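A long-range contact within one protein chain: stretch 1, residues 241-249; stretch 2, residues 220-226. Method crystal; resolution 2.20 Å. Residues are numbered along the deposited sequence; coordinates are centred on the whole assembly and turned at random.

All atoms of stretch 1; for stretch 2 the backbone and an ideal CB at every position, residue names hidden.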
ATOM      1  N   LYS A 241       1.470 -26.542   0.344  1.00 61.57           N
ATOM      2  CA  LYS A 241       2.302 -27.162   1.389  1.00 62.40           C
ATOM      3  C   LYS A 241       1.702 -26.980   2.781  1.00 60.94           C
ATOM      4  O   LYS A 241       1.526 -27.940   3.533  1.00 59.69           O
ATOM      5  CB  LYS A 241       3.704 -26.525   1.445  1.00 65.29           C
ATOM      6  CG  LYS A 241       4.463 -26.499   0.141  1.00 72.86           C
ATOM      7  CD  LYS A 241       5.779 -25.736   0.254  1.00 76.35           C
ATOM      8  CE  LYS A 241       6.464 -25.639  -1.107  1.00 80.75           C
ATOM      9  NZ  LYS A 241       7.739 -24.868  -1.098  1.00 83.50           N
ATOM     10  N   VAL A 242       1.380 -25.735   3.117  1.00 58.00           N
ATOM     11  CA  VAL A 242       0.895 -25.421   4.453  1.00 54.88           C
ATOM     12  C   VAL A 242      -0.547 -25.859   4.690  1.00 54.98           C
ATOM     13  O   VAL A 242      -0.893 -26.219   5.818  1.00 49.35           O
ATOM     14  CB  VAL A 242       1.068 -23.924   4.792  1.00 54.00           C
ATOM     15  CG1 VAL A 242       2.495 -23.477   4.486  1.00 53.39           C
ATOM     16  CG2 VAL A 242       0.071 -23.063   4.040  1.00 54.39           C
ATOM     17  N   GLU A 243      -1.377 -25.834   3.641  1.00 54.33           N
ATOM     18  CA  GLU A 243      -2.786 -26.214   3.780  1.00 58.13           C
ATOM     19  C   GLU A 243      -2.959 -27.699   4.166  1.00 61.61           C
ATOM     20  O   GLU A 243      -3.821 -28.026   4.971  1.00 61.22           O
ATOM     21  CB  GLU A 243      -3.577 -25.881   2.508  1.00 59.58           C
ATOM     22  CG  GLU A 243      -5.086 -26.045   2.661  1.00 64.19           C
ATOM     23  CD  GLU A 243      -5.870 -25.518   1.468  1.00 68.31           C
ATOM     24  OE1 GLU A 243      -5.372 -25.625   0.317  1.00 70.93           O
ATOM     25  OE2 GLU A 243      -6.991 -24.982   1.684  1.00 71.18           O
ATOM     26  N   LYS A 244      -2.129 -28.576   3.610  1.00 67.89           N
ATOM     27  CA  LYS A 244      -2.201 -30.017   3.914  1.00 74.38           C
ATOM     28  C   LYS A 244      -1.307 -30.455   5.084  1.00 72.75           C
ATOM     29  O   LYS A 244      -1.436 -31.579   5.559  1.00 75.12           O
ATOM     30  CB  LYS A 244      -1.885 -30.834   2.653  1.00 80.19           C
ATOM     31  CG  LYS A 244      -2.967 -30.693   1.577  1.00 86.00           C
ATOM     32  CD  LYS A 244      -2.646 -31.399   0.262  1.00 89.91           C
ATOM     33  CE  LYS A 244      -1.515 -30.716  -0.501  1.00 91.78           C
ATOM     34  NZ  LYS A 244      -1.265 -31.365  -1.820  1.00 95.01           N
ATOM     35  N   ALA A 245      -0.435 -29.561   5.561  1.00 70.16           N
ATOM     36  CA  ALA A 245       0.489 -29.874   6.667  1.00 71.50           C
ATOM     37  C   ALA A 245      -0.157 -29.858   8.070  1.00 71.01           C
ATOM     38  O   ALA A 245       0.268 -30.607   8.945  1.00 72.63           O
ATOM     39  CB  ALA A 245       1.707 -28.949   6.630  1.00 68.77           C
ATOM     40  N   SER A 246      -1.147 -28.993   8.287  1.00 68.82           N
ATOM     41  CA  SER A 246      -1.840 -28.927   9.590  1.00 66.44           C
ATOM     42  C   SER A 246      -3.237 -28.333   9.427  1.00 62.86           C
ATOM     43  O   SER A 246      -3.666 -28.038   8.310  1.00 62.66           O
ATOM     44  CB  SER A 246      -1.034 -28.110  10.621  1.00 64.14           C
ATOM     45  OG  SER A 246      -0.990 -26.728  10.295  1.00 60.60           O
ATOM     46  N   ALA A 247      -3.946 -28.170  10.544  1.00 59.34           N
ATOM     47  CA  ALA A 247      -5.283 -27.597  10.511  1.00 56.96           C
ATOM     48  C   ALA A 247      -5.194 -26.066  10.457  1.00 52.05           C
ATOM     49  O   ALA A 247      -5.037 -25.416  11.477  1.00 48.47           O
ATOM     50  CB  ALA A 247      -6.096 -28.056  11.717  1.00 57.58           C
ATOM     51  N   VAL A 248      -5.255 -25.518   9.247  1.00 50.31           N
ATOM     52  CA  VAL A 248      -5.230 -24.072   9.038  1.00 50.80           C
ATOM     53  C   VAL A 248      -6.242 -23.677   7.970  1.00 51.24           C
ATOM     54  O   VAL A 248      -6.487 -24.420   7.015  1.00 51.97           O
ATOM     55  CB  VAL A 248      -3.848 -23.528   8.580  1.00 50.60           C
ATOM     56  CG1 VAL A 248      -2.754 -23.842   9.598  1.00 51.46           C
ATOM     57  CG2 VAL A 248      -3.477 -24.059   7.199  1.00 51.39           C
ATOM     58  N   ASN A 249      -6.818 -22.498   8.141  1.00 47.67           N
ATOM     59  CA  ASN A 249      -7.726 -21.950   7.165  1.00 49.62           C
ATOM     60  C   ASN A 249      -6.885 -20.982   6.314  1.00 48.22           C
ATOM     61  O   ASN A 249      -6.138 -20.154   6.854  1.00 47.72           O
ATOM     62  CB  ASN A 249      -8.896 -21.240   7.866  1.00 50.19           C
ATOM     63  CG  ASN A 249      -9.770 -22.205   8.685  1.00 53.86           C
ATOM     64  OD1 ASN A 249      -9.954 -23.379   8.334  1.00 54.88           O
ATOM     65  ND2 ASN A 249     -10.323 -21.701   9.768  1.00 55.15           N
ATOM     66  N   UNK A 220       9.515 -20.938   8.999  1.00 46.16           N
ATOM     67  CA  UNK A 220       8.315 -20.273   9.508  1.00 46.55           C
ATOM     68  C   UNK A 220       7.075 -21.141   9.309  1.00 45.57           C
ATOM     69  O   UNK A 220       6.233 -21.221  10.193  1.00 46.18           O
ATOM     70  CB  UNK A 220       8.124 -18.921   8.818  1.00 46.55           C
ATOM     71  N   UNK A 221       6.974 -21.775   8.142  1.00 46.61           N
ATOM     72  CA  UNK A 221       5.832 -22.639   7.816  1.00 47.23           C
ATOM     73  C   UNK A 221       5.828 -23.891   8.684  1.00 46.51           C
ATOM     74  O   UNK A 221       4.757 -24.384   9.062  1.00 45.76           O
ATOM     75  CB  UNK A 221       5.860 -23.030   6.337  1.00 47.23           C
ATOM     76  N   UNK A 222       7.016 -24.386   9.011  1.00 46.10           N
ATOM     77  CA  UNK A 222       7.118 -25.516   9.921  1.00 49.03           C
ATOM     78  C   UNK A 222       6.645 -25.085  11.342  1.00 49.40           C
ATOM     79  O   UNK A 222       5.927 -25.835  12.031  1.00 47.48           O
ATOM     80  CB  UNK A 222       8.555 -26.041   9.954  1.00 49.03           C
ATOM     81  N   UNK A 223       7.034 -23.875  11.760  1.00 48.13           N
ATOM     82  CA  UNK A 223       6.619 -23.356  13.072  1.00 47.32           C
ATOM     83  C   UNK A 223       5.083 -23.271  13.131  1.00 45.87           C
ATOM     84  O   UNK A 223       4.467 -23.574  14.158  1.00 47.39           O
ATOM     85  CB  UNK A 223       7.244 -21.984  13.334  1.00 47.32           C
ATOM     86  N   UNK A 224       4.489 -22.892  12.009  1.00 42.53           N
ATOM     87  CA  UNK A 224       3.051 -22.799  11.883  1.00 44.96           C
ATOM     88  C   UNK A 224       2.403 -24.178  12.021  1.00 45.90           C
ATOM     89  O   UNK A 224       1.405 -24.336  12.706  1.00 45.54           O
ATOM     90  CB  UNK A 224       2.677 -22.162  10.543  1.00 44.96           C
ATOM     91  N   UNK A 225       2.973 -25.157  11.335  1.00 49.12           N
ATOM     92  CA  UNK A 225       2.496 -26.533  11.393  1.00 52.42           C
ATOM     93  C   UNK A 225       2.541 -27.091  12.816  1.00 55.66           C
ATOM     94  O   UNK A 225       1.592 -27.764  13.249  1.00 56.83           O
ATOM     95  CB  UNK A 225       3.328 -27.415  10.460  1.00 52.42           C
ATOM     96  N   UNK A 226       3.627 -26.806  13.541  1.00 55.03           N
ATOM     97  CA  UNK A 226       3.792 -27.294  14.927  1.00 56.80           C
ATOM     98  C   UNK A 226       3.110 -26.425  16.008  1.00 54.57           C
ATOM     99  O   UNK A 226       3.366 -26.614  17.185  1.00 55.75           O
ATOM    100  CB  UNK A 226       5.286 -27.388  15.245  1.00 56.80           C
TER

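Two segments run side by side here, helix 220-225 and helix 241-245, with their N-to-C directions only 21° apart and their axes 10.0 Å apart at closest approach. At that spacing side chains carry most of the contact between the helices; past the end of helix 241-245 the chain comes closer, and Ser246 meets backbone atoms of 224 and 225. Stretch 1 offers mostly carbon: the methyls of Val242, Ala245 and Val248, with the hydroxyl of Ser246 as the polar exception.

Position 220 has helical backbone angles, and its CB has nothing of stretch 1 within 5.5 Å. This contact sets no rule beyond tolerance of a helix, which many residues meet. It is Ala220, whose carbonyl oxygen accepts the backbone hydrogen bond from the nitrogen of position 224, at 3.0 Å from N to O.

Position 221 points toward stretch 1, and its ideal CB lies 3.9 Å from CG1 of Val242. A methyl so near leaves little room for a bulky group directed straight at it, but a side chain that lies across the valine would fit, whether aliphatic or a flat polar group with its hydrogen-bonding needs met elsewhere. The deposited residue is Asn221, with chi1 in m. Its CG packs 3.5 Å from Val242 CG1, so the amide group is used here for its surface, while OD1 is hydrogen-bonded elsewhere in the structure.

Position 222 directs its CB away from stretch 1, into space the contact does not constrain; polar or apolar would do. It is Leu222, and although its end comes nearer, it does not touch stretch 1. Position 223 is out of reach, and any good helix former would serve; it is Ala223.

Position 224 again points toward stretch 1, three residues, a little less than one helical turn, after 221. Nothing lies within 5.5 Å of its ideal CB, so a small side chain would fall short. Beyond the gap are the side chains of Val242 and Val248, which invite a long or branched aliphatic residue: leucine, isoleucine or methionine. Leu224 takes the place, with chi1 t and chi2 p. Leu224 CD2 lies 4.5 Å from Val242 CB and 4.4 Å from Val248 CG1, and Leu224 CD1 lies 4.3 Å from the same Val248 CG1, so one side chain touches both valines and links the helix and the strand of stretch 1.

At position 225 the CB points sideways, 4.4 Å from both Ser246 OG and Ala245 CB. The CA atoms of 225 and Ser246 are just 5.3 Å apart, and Ser246 OG approaches the CA of 225 to 3.7 Å. Such closeness suits a slim, unbranched start; alanine would fit, as would a longer flexible chain able to run past Ala245. Gln225 does the latter, extended through chi1 t and chi2 t. Its OE1 reaches 3.5 Å from Ala245 CB, a packing contact, and no hydrogen bond crosses between the stretches.

Position 226 is the first to leave helical angles, at phi/psi -84/10, and its CB points away. Glycine or a polar residue such as asparagine would be at home, and Asn226 is found, making no contact with stretch 1.

Stretch 2 220-226: ANLALQN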
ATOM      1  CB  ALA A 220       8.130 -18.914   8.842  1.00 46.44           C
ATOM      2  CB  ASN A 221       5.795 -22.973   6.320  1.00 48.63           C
ATOM      3  CG  ASN A 221       5.412 -21.762   5.457  1.00 50.21           C
ATOM      4  OD1 ASN A 221       4.827 -20.787   5.947  1.00 50.40           O
ATOM      5  ND2 ASN A 221       5.711 -21.837   4.162  1.00 51.05           N
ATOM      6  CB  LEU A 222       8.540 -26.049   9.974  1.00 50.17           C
ATOM      7  CG  LEU A 222       8.681 -27.280  10.846  1.00 53.28           C
ATOM      8  CD1 LEU A 222       7.757 -28.386  10.346  1.00 54.83           C
ATOM      9  CD2 LEU A 222      10.133 -27.727  10.890  1.00 55.45           C
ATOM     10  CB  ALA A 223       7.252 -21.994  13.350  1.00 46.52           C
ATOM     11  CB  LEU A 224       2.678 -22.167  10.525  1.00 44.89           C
ATOM     12  CG  LEU A 224       1.196 -22.202  10.154  1.00 45.13           C
ATOM     13  CD1 LEU A 224       0.399 -21.336  11.122  1.00 45.12           C
ATOM     14  CD2 LEU A 224       1.015 -21.759   8.711  1.00 45.65           C
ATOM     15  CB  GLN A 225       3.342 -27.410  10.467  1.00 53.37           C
ATOM     16  CG  GLN A 225       3.070 -28.902  10.571  1.00 56.66           C
ATOM     17  CD  GLN A 225       4.006 -29.724   9.694  1.00 58.92           C
ATOM     18  OE1 GLN A 225       4.552 -29.235   8.697  1.00 58.25           O
ATOM     19  NE2 GLN A 225       4.181 -30.980  10.053  1.00 61.87           N
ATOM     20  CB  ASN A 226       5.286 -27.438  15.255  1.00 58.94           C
ATOM     21  CG  ASN A 226       6.013 -28.368  14.294  1.00 60.71           C
ATOM     22  OD1 ASN A 226       5.393 -29.125  13.547  1.00 60.86           O
ATOM     23  ND2 ASN A 226       7.339 -28.293  14.294  1.00 62.28           N
TER
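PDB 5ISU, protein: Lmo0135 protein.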